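Local coordinates for uncharacterized protein (Bacteroides ovatus, PDB 3NQK) that is of unknown function but joins an N-terminal domain of the E-set clan to a BT_3044-like, strand-rich C-terminal domain, at residues Ile29-Arg32 with Lys38-Tyr41; Ile119-Lys124 with Val154-Asn159; Asn158-Ser163 with Arg267-Met272; Gly162-Ser167 with Asn197-Tyr202; Ile220-His223 with Thr229-Met232. All coordinates share one frame; numbering follows the deposited sequence.

Contact 1 of 5, residues Ile29-Arg32 with Lys38-Tyr41; sequences IYVR and KVTY
Tyr41 sends its ring toward strand 27-32 because CG stands opposite its own backbone nitrogen (chi1 -176°), while Ile29 replies with CG1 lodged between its nitrogen and carbonyl carbon, which aims the terminal CD1 at the ring. CD1 of Ile29 comes down over the centre of one face of Tyr41, 3.5 Å from the ring centroid and 12° off the normal, the geometry of a CH-pi contact. The second branch of Ile29 is turned to the phenol end, where CG2 lies 3.3 Å from Tyr41 OH. Farther along, Val31 divides its methyls: CG1 meets Tyr41 CD1 at 4.2 Å, and CG2 meets Val39 CG1 at 4.1 Å. Val39 closes this end with its CB 3.6 Å from the carbonyl O of Arg32. With the ring of Tyr41 cut back to an alanine, the CD1 methyl of Ile29 is likely to lose the aromatic face it lies over, and a gap would probably open beside Val31. The strand axes approach to 7.4 Å at 145°, too far for backbone pairing; Ile29 and Val31 bond instead to strand 149-157, and Val39 to Phe114. Leu116 touches both valines, and the guanidinium of Arg32 turns away to a salt bridge with Asp314. Packing of two sheets through apolar side chains is consistent with the immunoglobulin-like beta-sandwich expected of E-set domains.

Contact 2 of 5, residues Ile119-Lys124 with Val154-Asn159; sequences IDMLEK and VVPFNN
Met121, a selenomethionine in the loop between strands 107-115 and 125-133, packs on Pro156 near the end of strand 149-157, so that the contact is one of a loop packed against the end of a strand in the buried middle of the chain. The contact is almost entirely apolar. Met121 SE lies 3.7 Å from Pro156 CD and equally 3.7 Å from Pro156 CG, astride that bond of the pyrrolidine ring, while the terminal methyl CE follows at 3.8 Å from Pro156 CD. Two successive bends, chi2 -55° and chi3 -50°, fold the chain and carry CE back along the strand, where it comes within 4.3 Å of Val154 O. Pro156 has no N-H to give; Val155 and Phe157 on its flanks bond through their backbones to strand 27-32, and Val154 to Trp125. The loop has its own brace. Asp120 OD1 accepts from Leu122 N at 2.9 Å, with the donor above the carboxylate plane and an N-H...O angle of 159°; a weak bond of 3.5 Å from Glu123 N to Asp120 O adds to it. The same OD1 forms a salt bridge with Lys219, and Asp120 O accepts from the Trp125 indole. The loop that presents Met121 to the strand is therefore built on an Asx turn.

Contact 3 of 5, residues Asn158-Ser163 with Arg267-Met272; sequences NNYSGS and RYVQIM
Val269 on strand 264-279 faces the turn Asn158-Ser161 with both methyls, and its CG2 lies 4.0 Å from Asn159 O. Its CG1, set opposite the backbone nitrogen (chi1 176°), reaches the rim of the Tyr160 ring near the ring plane, 4.3 Å from CD1. These are long, glancing contacts that bury little surface, and the nearest CA atoms, of Tyr160 and Val269, are 7.0 Å apart. The firm part lies inside the turn. Asn158 OD1 accepts from Tyr160 N at 2.8 Å, the donor standing above the carbonyl plane of the amide with an N-H...O angle of 149°. In return Asn158 N gives a bond of 3.0 Å, angle 152°, to Ser161 OG, so side chains at both ends of the turn grip its backbone. Asn158 is buried, and its ND2 is satisfied by Asp195 O; Arg304 reaches the carbonyl oxygens of both Asn158 and Ser161. Val269, likewise buried, rests against Ser253 on the neighbouring strand 244-257. Toward solvent the packing thins: Asn159 is exposed, although its OD1 holds Arg32 and its CB sits over the centre of the Tyr160 ring, 4.0 Å above the plane. Partly exposed Tyr160 also stacks with Phe224. Gly162, in a backbone conformation disfavoured for other residues, then starts strand 162-165. An Asx turn within a type I beta turn thus leads the chain into the curled antiparallel sheet.

Contact 4 of 5, residues Gly162-Ser167 with Asn197-Tyr202; sequences GSYTAS and NSIFFY
Tyr164 and Phe201 make a T-shaped pair, with the edge of Phe201 driven at a face of Tyr164. The centroids are 5.1 Å apart and the planes stand at 74°. Phe201 CZ is the atom that touches, 3.6 Å from Tyr164 CD1 and also 3.6 Å from Tyr164 CE1, so it lies off the ring centre toward that side. Both rings have CG opposite the carbonyl carbon (chi1 -79° in Tyr164, -66° in Phe201), which projects them from their strands into the common interior. The third member, Ile199, comes from the direction opposite to Tyr164, its CD1 3.7 Å from Tyr164 OH and 4.1 Å from Tyr164 CE1. That hydroxyl has a fixed mate, a hydrogen bond with Tyr160 O, which holds the far end of the phenol against the preceding turn. A leucine in place of Tyr164 would probably leave the Tyr160 carbonyl without this partner and take away the aromatic face that receives Phe201 CZ. The closest CA atoms, of Tyr164 and Phe201, are 9.9 Å apart, in keeping with strands that are not direct neighbours: 188-193 lies between them, paired with each. Met300 and Leu302 of strand 292-307 touch Tyr164, as does Val269 of strand 264-279, while Phe201 meets Met300 and Ile271, so strands 264-279 and 292-307 pack round the pair.

Contact 5 of 5, residues Ile220-His223 with Thr229-Met232; sequences INVH and TLDM
Met232 reaches across to strand 219-224 with two parts of one chain. Its CG runs beside Val222, 4.1 Å from CG2, the two side chains pointing the same way, and the bend at chi3 (54°) then swings CE over to Ile220, where it lies 3.6 Å from CG2. Val222 turns its other methyl, CG1, to Leu230 CG at 4.0 Å. Strand 244-257 lies against this apolar face, Pro249 touching both Leu230 and Met232. The backbones form an antiparallel beta hairpin: Val222 with Met232 is a non-hydrogen-bonded pair, whereas His223 and Asp231 are a hydrogen-bonded one, with His223 N to Asp231 O at 2.9 Å and Asp231 N to His223 O at 3.1 Å. On the other face of the hairpin, His223 holds CG opposite its backbone nitrogen (chi1 174°), which lays the imidazole alongside the Asp231 carboxylate. The planes are only 18° apart, and the ring presents its edge, CD2 being 3.6 Å from Asp231 OD2. A hydrogen bond between His223 ND1 and Ser198 OG, beyond the hairpin, would restrain the turning of the ring, while Asp231 has a long, weak ion pair with Lys225.

Contact 1 comes first along the chain, packing two sheets of the E-set part; contact 2, centred about 10 Å away, shares one of them, since strands 27-32 and 149-157 are neighbours. Contact 3 begins on the residues that end contact 2, Asn158 and Asn159, and Asn159 is tied back to Arg32 of contact 1. Contacts 3 and 4 both use strand 162-165, with centres about 7 Å apart. Contact 5, nested in the loop closed by contact 3, continues the same ten-stranded sheet through pairing of strands 198-202 and 219-224. Its centre is about 24 Å from that of contact 1. The Asn158-Ser161 turn joins the two parts along the chain, following strand 149-157 and leading into strand 162-165.

Contact 1 of 5, residues Ile29-Arg32 with Lys38-Tyr41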
# COMPACT_ATOMS: atom_id res chain seq x y z
N ILE A 29 -3.45 14.30 6.42
CA ILE A 29 -3.76 12.93 6.12
C ILE A 29 -5.07 12.81 5.34
O ILE A 29 -6.02 13.57 5.57
CB ILE A 29 -3.76 12.02 7.38
CG1 ILE A 29 -4.92 12.32 8.28
CG2 ILE A 29 -2.47 12.17 8.13
CD1 ILE A 29 -4.98 11.37 9.47
N TYR A 30 -5.08 11.87 4.39
CA TYR A 30 -6.22 11.67 3.51
C TYR A 30 -6.94 10.42 3.89
O TYR A 30 -6.35 9.34 3.92
CB TYR A 30 -5.73 11.57 2.06
CG TYR A 30 -5.09 12.86 1.57
CD1 TYR A 30 -5.87 13.88 1.04
CD2 TYR A 30 -3.72 13.08 1.70
CE1 TYR A 30 -5.31 15.08 0.62
CE2 TYR A 30 -3.14 14.28 1.27
CZ TYR A 30 -3.95 15.27 0.73
OH TYR A 30 -3.40 16.47 0.32
N VAL A 31 -8.23 10.54 4.20
CA VAL A 31 -9.04 9.36 4.55
C VAL A 31 -10.26 9.29 3.66
O VAL A 31 -10.94 10.29 3.44
CB VAL A 31 -9.47 9.40 6.01
CG1 VAL A 31 -8.28 9.74 6.88
CG2 VAL A 31 -10.54 10.39 6.22
N ARG A 32 -10.53 8.12 3.12
CA ARG A 32 -11.64 7.96 2.21
C ARG A 32 -12.96 7.87 2.95
O ARG A 32 -13.08 7.13 3.93
CB ARG A 32 -11.46 6.72 1.32
CG ARG A 32 -12.72 6.34 0.52
CD ARG A 32 -12.44 5.28 -0.56
NE ARG A 32 -12.31 5.87 -1.90
CZ ARG A 32 -11.23 5.79 -2.68
NH1 ARG A 32 -10.15 5.14 -2.28
NH2 ARG A 32 -11.23 6.35 -3.87
N LYS A 38 -17.55 5.57 8.20
CA LYS A 38 -16.65 5.03 9.22
C LYS A 38 -15.40 4.55 8.53
O LYS A 38 -15.48 3.81 7.56
CB LYS A 38 -17.31 3.89 10.02
CG LYS A 38 -18.55 4.35 10.88
CD LYS A 38 -19.13 3.20 11.72
N VAL A 39 -14.26 5.05 8.95
CA VAL A 39 -13.00 4.68 8.34
C VAL A 39 -11.91 4.72 9.40
O VAL A 39 -11.98 5.50 10.35
CB VAL A 39 -12.65 5.63 7.17
CG1 VAL A 39 -12.49 7.06 7.67
CG2 VAL A 39 -11.39 5.16 6.41
N THR A 40 -10.92 3.84 9.26
CA THR A 40 -9.84 3.79 10.22
C THR A 40 -8.56 4.31 9.62
O THR A 40 -8.25 4.02 8.47
CB THR A 40 -9.59 2.35 10.70
OG1 THR A 40 -10.78 1.84 11.31
CG2 THR A 40 -8.48 2.32 11.70
N TYR A 41 -7.83 5.10 10.40
CA TYR A 41 -6.52 5.55 9.99
C TYR A 41 -5.49 5.03 10.96
O TYR A 41 -5.63 5.16 12.17
CB TYR A 41 -6.46 7.07 9.95
CG TYR A 41 -5.15 7.59 9.45
CD1 TYR A 41 -4.87 7.62 8.08
CD2 TYR A 41 -4.17 8.03 10.33
CE1 TYR A 41 -3.65 8.07 7.61
CE2 TYR A 41 -2.95 8.50 9.86
CZ TYR A 41 -2.70 8.51 8.50
OH TYR A 41 -1.50 8.98 8.02

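Contact 2 of 5, residues Ile119-Lys124 with Val154-Asn159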
# COMPACT_ATOMS: atom_id res chain seq x y z
N ILE A 119 -19.92 15.25 8.62
CA ILE A 119 -18.80 16.16 8.86
C ILE A 119 -19.00 17.41 8.00
O ILE A 119 -19.43 17.31 6.85
CB ILE A 119 -17.42 15.49 8.53
CG1 ILE A 119 -16.25 16.33 9.04
CG2 ILE A 119 -17.27 15.28 7.05
CD1 ILE A 119 -16.09 16.33 10.50
N ASP A 120 -18.78 18.57 8.58
CA ASP A 120 -18.92 19.82 7.86
C ASP A 120 -17.55 20.29 7.47
O ASP A 120 -16.81 20.78 8.30
CB ASP A 120 -19.59 20.87 8.75
CG ASP A 120 -19.81 22.18 8.03
OD1 ASP A 120 -19.32 22.33 6.89
OD2 ASP A 120 -20.48 23.06 8.60
N MSE A 121 -17.22 20.17 6.20
CA MSE A 121 -15.86 20.52 5.75
C MSE A 121 -15.68 21.97 5.48
O MSE A 121 -14.74 22.35 4.80
CB MSE A 121 -15.50 19.73 4.53
CG MSE A 121 -15.40 18.26 4.78
SE MSE A 121 -14.19 17.83 6.22
CE MSE A 121 -12.64 18.89 5.64
N LEU A 122 -16.55 22.80 6.02
CA LEU A 122 -16.29 24.22 6.01
C LEU A 122 -15.06 24.48 6.90
O LEU A 122 -14.31 25.42 6.67
CB LEU A 122 -17.51 25.01 6.53
CG LEU A 122 -17.23 26.51 6.79
CD1 LEU A 122 -18.46 27.34 6.72
CD2 LEU A 122 -16.55 26.68 8.14
N GLU A 123 -14.86 23.61 7.89
CA GLU A 123 -13.78 23.77 8.84
C GLU A 123 -12.53 23.04 8.37
O GLU A 123 -12.63 22.00 7.69
CB GLU A 123 -14.18 23.24 10.23
CG GLU A 123 -15.52 23.81 10.79
CD GLU A 123 -15.41 25.24 11.31
OE1 GLU A 123 -14.29 25.69 11.64
OE2 GLU A 123 -16.46 25.90 11.43
N LYS A 124 -11.37 23.61 8.69
CA LYS A 124 -10.09 22.93 8.52
C LYS A 124 -9.83 22.12 9.79
O LYS A 124 -9.23 22.62 10.75
CB LYS A 124 -8.96 23.95 8.27
CG LYS A 124 -9.04 24.65 6.91
CD LYS A 124 -7.74 25.42 6.56
CE LYS A 124 -7.48 26.58 7.53
NZ LYS A 124 -6.41 27.51 7.02
N VAL A 154 -7.11 16.32 8.98
CA VAL A 154 -7.85 15.21 8.42
C VAL A 154 -8.65 15.68 7.24
O VAL A 154 -9.50 16.55 7.37
CB VAL A 154 -8.79 14.59 9.47
CG1 VAL A 154 -9.40 13.30 8.95
CG2 VAL A 154 -8.03 14.33 10.77
N VAL A 155 -8.34 15.15 6.05
CA VAL A 155 -9.03 15.53 4.82
C VAL A 155 -9.76 14.32 4.23
O VAL A 155 -9.15 13.47 3.59
CB VAL A 155 -8.06 16.08 3.77
CG1 VAL A 155 -8.81 16.48 2.53
CG2 VAL A 155 -7.25 17.27 4.34
N PRO A 156 -11.06 14.22 4.49
CA PRO A 156 -11.84 13.18 3.88
C PRO A 156 -11.84 13.33 2.37
O PRO A 156 -11.64 14.44 1.87
CB PRO A 156 -13.23 13.42 4.42
CG PRO A 156 -13.05 14.40 5.57
CD PRO A 156 -11.89 15.16 5.26
N PHE A 157 -12.01 12.24 1.65
CA PHE A 157 -12.08 12.32 0.22
C PHE A 157 -12.93 11.21 -0.38
O PHE A 157 -13.04 10.14 0.18
CB PHE A 157 -10.67 12.29 -0.38
CG PHE A 157 -10.01 10.92 -0.35
CD1 PHE A 157 -9.22 10.54 0.72
CD2 PHE A 157 -10.16 10.04 -1.40
CE1 PHE A 157 -8.60 9.30 0.75
CE2 PHE A 157 -9.54 8.79 -1.38
CZ PHE A 157 -8.75 8.43 -0.30
N ASN A 158 -13.57 11.51 -1.50
CA ASN A 158 -14.27 10.49 -2.28
C ASN A 158 -13.73 10.54 -3.69
O ASN A 158 -12.72 11.21 -3.95
CB ASN A 158 -15.79 10.72 -2.24
CG ASN A 158 -16.19 12.13 -2.66
OD1 ASN A 158 -15.46 12.82 -3.42
ND2 ASN A 158 -17.38 12.58 -2.20
N ASN A 159 -14.35 9.84 -4.60
CA ASN A 159 -13.88 9.83 -5.97
C ASN A 159 -14.08 11.17 -6.71
O ASN A 159 -13.66 11.31 -7.85
CB ASN A 159 -14.58 8.72 -6.76
CG ASN A 159 -14.15 7.35 -6.32
OD1 ASN A 159 -13.04 7.16 -5.85
ND2 ASN A 159 -15.03 6.38 -6.48

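Contact 3 of 5, residues Asn158-Ser163 with Arg267-Met272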
# COMPACT_ATOMS: atom_id res chain seq x y z
N ASN A 158 -13.57 11.51 -1.50
CA ASN A 158 -14.27 10.49 -2.28
C ASN A 158 -13.73 10.54 -3.69
O ASN A 158 -12.72 11.21 -3.95
CB ASN A 158 -15.79 10.72 -2.24
CG ASN A 158 -16.19 12.13 -2.66
OD1 ASN A 158 -15.46 12.82 -3.42
ND2 ASN A 158 -17.38 12.58 -2.20
N ASN A 159 -14.35 9.84 -4.60
CA ASN A 159 -13.88 9.83 -5.97
C ASN A 159 -14.08 11.17 -6.71
O ASN A 159 -13.66 11.31 -7.85
CB ASN A 159 -14.58 8.72 -6.76
CG ASN A 159 -14.15 7.35 -6.32
OD1 ASN A 159 -13.04 7.16 -5.85
ND2 ASN A 159 -15.03 6.38 -6.48
N TYR A 160 -14.70 12.15 -6.05
CA TYR A 160 -15.09 13.36 -6.73
C TYR A 160 -14.60 14.63 -6.05
O TYR A 160 -14.99 15.71 -6.44
CB TYR A 160 -16.62 13.40 -6.85
CG TYR A 160 -17.23 12.12 -7.40
CD1 TYR A 160 -17.14 11.80 -8.74
CD2 TYR A 160 -17.91 11.23 -6.56
CE1 TYR A 160 -17.70 10.62 -9.25
CE2 TYR A 160 -18.47 10.04 -7.06
CZ TYR A 160 -18.37 9.76 -8.41
OH TYR A 160 -18.92 8.62 -8.92
N SER A 161 -13.72 14.50 -5.08
CA SER A 161 -13.32 15.64 -4.23
C SER A 161 -11.90 16.05 -4.46
O SER A 161 -11.09 15.27 -4.91
CB SER A 161 -13.50 15.29 -2.74
OG SER A 161 -12.62 14.23 -2.33
N GLY A 162 -11.58 17.28 -4.07
CA GLY A 162 -10.24 17.80 -4.21
C GLY A 162 -10.23 19.13 -4.91
O GLY A 162 -11.22 19.86 -4.88
N SER A 163 -9.13 19.42 -5.59
CA SER A 163 -8.94 20.72 -6.23
C SER A 163 -9.23 20.63 -7.72
O SER A 163 -8.47 20.02 -8.48
CB SER A 163 -7.51 21.22 -5.98
OG SER A 163 -7.35 22.56 -6.41
N ARG A 267 -6.78 10.08 -13.91
CA ARG A 267 -8.24 10.00 -13.90
C ARG A 267 -8.86 11.38 -13.82
O ARG A 267 -8.55 12.17 -12.91
CB ARG A 267 -8.72 9.15 -12.73
CG ARG A 267 -10.16 8.63 -12.89
CD ARG A 267 -10.71 7.99 -11.60
NE ARG A 267 -9.95 6.79 -11.19
CZ ARG A 267 -10.11 5.58 -11.73
NH1 ARG A 267 -10.98 5.39 -12.71
NH2 ARG A 267 -9.38 4.57 -11.29
N TYR A 268 -9.72 11.69 -14.77
CA TYR A 268 -10.34 12.99 -14.86
C TYR A 268 -11.84 12.92 -14.59
O TYR A 268 -12.53 12.05 -15.12
CB TYR A 268 -10.13 13.56 -16.25
CG TYR A 268 -8.69 13.68 -16.65
CD1 TYR A 268 -7.96 14.83 -16.37
CD2 TYR A 268 -8.05 12.66 -17.33
CE1 TYR A 268 -6.64 14.96 -16.77
CE2 TYR A 268 -6.72 12.78 -17.72
CZ TYR A 268 -6.03 13.93 -17.43
OH TYR A 268 -4.72 14.04 -17.81
N VAL A 269 -12.33 13.82 -13.74
CA VAL A 269 -13.76 14.01 -13.56
C VAL A 269 -14.07 15.41 -13.95
O VAL A 269 -13.59 16.35 -13.33
CB VAL A 269 -14.20 13.83 -12.13
CG1 VAL A 269 -15.68 14.14 -12.01
CG2 VAL A 269 -13.90 12.40 -11.65
N GLN A 270 -14.82 15.56 -15.03
CA GLN A 270 -15.18 16.87 -15.53
C GLN A 270 -16.65 17.13 -15.29
O GLN A 270 -17.49 16.29 -15.62
CB GLN A 270 -14.88 16.96 -17.03
CG GLN A 270 -15.16 18.33 -17.65
CD GLN A 270 -14.99 18.34 -19.17
OE1 GLN A 270 -15.66 17.60 -19.89
NE2 GLN A 270 -14.10 19.19 -19.65
N ILE A 271 -16.97 18.28 -14.73
CA ILE A 271 -18.36 18.63 -14.47
C ILE A 271 -18.75 19.87 -15.26
O ILE A 271 -17.98 20.82 -15.36
CB ILE A 271 -18.63 18.84 -12.94
CG1 ILE A 271 -17.74 19.93 -12.37
CG2 ILE A 271 -18.36 17.58 -12.20
CD1 ILE A 271 -18.10 20.30 -10.92
N MSE A 272 -19.96 19.84 -15.84
CA MSE A 272 -20.46 20.92 -16.70
C MSE A 272 -21.77 21.47 -16.16
O MSE A 272 -22.70 20.72 -15.90
CB MSE A 272 -20.65 20.40 -18.12
CG MSE A 272 -19.33 20.07 -18.82
SE MSE A 272 -19.50 18.66 -20.14
CE MSE A 272 -19.14 17.08 -19.01

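Contact 4 of 5, residues Gly162-Ser167 with Asn197-Tyr202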
# COMPACT_ATOMS: atom_id res chain seq x y z
N GLY A 162 -11.58 17.28 -4.07
CA GLY A 162 -10.24 17.80 -4.21
C GLY A 162 -10.23 19.13 -4.91
O GLY A 162 -11.22 19.86 -4.88
N SER A 163 -9.13 19.42 -5.59
CA SER A 163 -8.94 20.72 -6.23
C SER A 163 -9.23 20.63 -7.72
O SER A 163 -8.47 20.02 -8.48
CB SER A 163 -7.51 21.22 -5.98
OG SER A 163 -7.35 22.56 -6.41
N TYR A 164 -10.35 21.21 -8.14
CA TYR A 164 -10.75 21.21 -9.55
C TYR A 164 -10.08 22.36 -10.30
O TYR A 164 -10.08 23.52 -9.83
CB TYR A 164 -12.27 21.35 -9.67
CG TYR A 164 -13.06 20.08 -9.43
CD1 TYR A 164 -13.24 19.57 -8.16
CD2 TYR A 164 -13.71 19.44 -10.48
CE1 TYR A 164 -14.00 18.42 -7.95
CE2 TYR A 164 -14.48 18.31 -10.27
CZ TYR A 164 -14.62 17.80 -9.01
OH TYR A 164 -15.39 16.67 -8.81
N THR A 165 -9.51 22.06 -11.47
CA THR A 165 -9.04 23.11 -12.36
C THR A 165 -10.26 23.87 -12.83
O THR A 165 -11.23 23.27 -13.25
CB THR A 165 -8.34 22.53 -13.55
OG1 THR A 165 -7.14 21.86 -13.12
CG2 THR A 165 -7.99 23.65 -14.55
N ALA A 166 -10.22 25.20 -12.74
CA ALA A 166 -11.43 26.02 -13.02
C ALA A 166 -11.22 27.07 -14.08
O ALA A 166 -11.98 28.04 -14.14
CB ALA A 166 -11.93 26.68 -11.74
N SER A 167 -10.26 26.84 -14.97
CA SER A 167 -9.91 27.82 -16.00
C SER A 167 -11.00 27.99 -17.05
O SER A 167 -11.01 28.99 -17.76
CB SER A 167 -8.58 27.47 -16.68
OG SER A 167 -8.57 26.13 -17.15
N ASN A 197 -20.61 10.06 -2.36
CA ASN A 197 -20.79 10.50 -3.74
C ASN A 197 -21.36 11.94 -3.88
O ASN A 197 -21.94 12.29 -4.91
CB ASN A 197 -21.66 9.50 -4.48
CG ASN A 197 -22.94 9.23 -3.77
OD1 ASN A 197 -23.40 10.05 -2.94
ND2 ASN A 197 -23.55 8.07 -4.06
N SER A 198 -21.13 12.76 -2.87
CA SER A 198 -21.56 14.15 -2.92
C SER A 198 -20.47 15.05 -2.39
O SER A 198 -19.73 14.67 -1.49
CB SER A 198 -22.85 14.36 -2.11
OG SER A 198 -23.88 13.49 -2.55
N ILE A 199 -20.36 16.24 -2.94
CA ILE A 199 -19.38 17.21 -2.51
C ILE A 199 -20.02 18.55 -2.55
O ILE A 199 -21.20 18.67 -2.96
CB ILE A 199 -18.15 17.22 -3.44
CG1 ILE A 199 -18.54 17.70 -4.84
CG2 ILE A 199 -17.51 15.81 -3.52
CD1 ILE A 199 -17.41 17.57 -5.87
N PHE A 200 -19.30 19.60 -2.12
CA PHE A 200 -19.80 20.95 -2.30
C PHE A 200 -18.71 21.90 -2.68
O PHE A 200 -17.54 21.66 -2.40
CB PHE A 200 -20.57 21.45 -1.04
CG PHE A 200 -19.66 21.88 0.10
CD1 PHE A 200 -18.96 23.07 0.04
CD2 PHE A 200 -19.56 21.12 1.25
CE1 PHE A 200 -18.12 23.45 1.08
CE2 PHE A 200 -18.72 21.50 2.29
CZ PHE A 200 -18.00 22.65 2.20
N PHE A 201 -19.10 22.97 -3.38
CA PHE A 201 -18.23 24.05 -3.76
C PHE A 201 -18.83 25.32 -3.22
O PHE A 201 -20.03 25.40 -3.03
CB PHE A 201 -18.18 24.23 -5.29
CG PHE A 201 -17.57 23.10 -6.02
CD1 PHE A 201 -16.21 23.07 -6.24
CD2 PHE A 201 -18.36 22.16 -6.64
CE1 PHE A 201 -15.64 22.04 -6.97
CE2 PHE A 201 -17.80 21.12 -7.36
CZ PHE A 201 -16.44 21.07 -7.53
N TYR A 202 -18.03 26.36 -3.11
CA TYR A 202 -18.57 27.66 -2.83
C TYR A 202 -18.92 28.35 -4.17
O TYR A 202 -18.15 28.30 -5.13
CB TYR A 202 -17.59 28.50 -2.01
CG TYR A 202 -17.37 27.96 -0.61
CD1 TYR A 202 -18.36 28.07 0.35
CD2 TYR A 202 -16.18 27.34 -0.26
CE1 TYR A 202 -18.18 27.55 1.65
CE2 TYR A 202 -15.98 26.82 1.03
CZ TYR A 202 -16.99 26.93 1.98
OH TYR A 202 -16.80 26.44 3.26

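Contact 5 of 5, residues Ile220-His223 with Thr229-Met232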
# COMPACT_ATOMS: atom_id res chain seq x y z
N ILE A 220 -22.72 25.01 -2.45
CA ILE A 220 -23.57 24.34 -3.44
C ILE A 220 -23.31 22.84 -3.34
O ILE A 220 -22.20 22.39 -3.62
CB ILE A 220 -23.24 24.78 -4.87
CG1 ILE A 220 -23.29 26.29 -5.00
CG2 ILE A 220 -24.20 24.14 -5.86
CD1 ILE A 220 -22.93 26.77 -6.36
N ASN A 221 -24.31 22.07 -2.93
CA ASN A 221 -24.17 20.63 -2.81
C ASN A 221 -24.31 19.99 -4.18
O ASN A 221 -25.21 20.32 -4.94
CB ASN A 221 -25.22 20.06 -1.86
CG ASN A 221 -25.02 20.51 -0.42
OD1 ASN A 221 -23.90 20.55 0.08
ND2 ASN A 221 -26.12 20.88 0.25
N VAL A 222 -23.41 19.06 -4.48
CA VAL A 222 -23.37 18.43 -5.79
C VAL A 222 -23.36 16.92 -5.65
O VAL A 222 -22.44 16.35 -5.07
CB VAL A 222 -22.13 18.87 -6.55
CG1 VAL A 222 -22.06 18.19 -7.90
CG2 VAL A 222 -22.14 20.37 -6.70
N HIS A 223 -24.36 16.26 -6.20
CA HIS A 223 -24.46 14.81 -6.07
C HIS A 223 -24.28 14.14 -7.42
O HIS A 223 -24.92 14.53 -8.41
CB HIS A 223 -25.81 14.44 -5.46
CG HIS A 223 -26.07 12.97 -5.42
ND1 HIS A 223 -25.35 12.10 -4.63
CD2 HIS A 223 -27.02 12.22 -6.03
CE1 HIS A 223 -25.82 10.88 -4.78
NE2 HIS A 223 -26.84 10.92 -5.63
N THR A 229 -25.61 12.50 -14.68
CA THR A 229 -26.17 13.82 -14.42
C THR A 229 -25.90 14.18 -12.97
O THR A 229 -25.83 13.30 -12.12
CB THR A 229 -27.73 13.86 -14.68
OG1 THR A 229 -28.37 12.84 -13.90
CG2 THR A 229 -28.07 13.64 -16.16
N LEU A 230 -25.71 15.46 -12.69
CA LEU A 230 -25.57 15.93 -11.32
C LEU A 230 -26.90 16.50 -10.79
O LEU A 230 -27.74 16.98 -11.55
CB LEU A 230 -24.54 17.06 -11.24
CG LEU A 230 -23.05 16.85 -11.53
CD1 LEU A 230 -22.51 15.56 -10.89
CD2 LEU A 230 -22.82 16.85 -12.98
N ASP A 231 -27.08 16.41 -9.47
CA ASP A 231 -28.00 17.27 -8.78
C ASP A 231 -27.11 18.38 -8.24
O ASP A 231 -26.00 18.12 -7.79
CB ASP A 231 -28.67 16.57 -7.60
CG ASP A 231 -29.59 15.44 -8.03
OD1 ASP A 231 -30.34 15.60 -9.02
OD2 ASP A 231 -29.61 14.40 -7.32
N MSE A 232 -27.55 19.63 -8.35
CA MSE A 232 -26.85 20.75 -7.74
C MSE A 232 -27.87 21.60 -7.05
O MSE A 232 -28.81 22.07 -7.67
CB MSE A 232 -26.16 21.60 -8.79
CG MSE A 232 -25.04 20.91 -9.51
SE MSE A 232 -24.03 22.15 -10.63
CE MSE A 232 -23.60 23.48 -9.32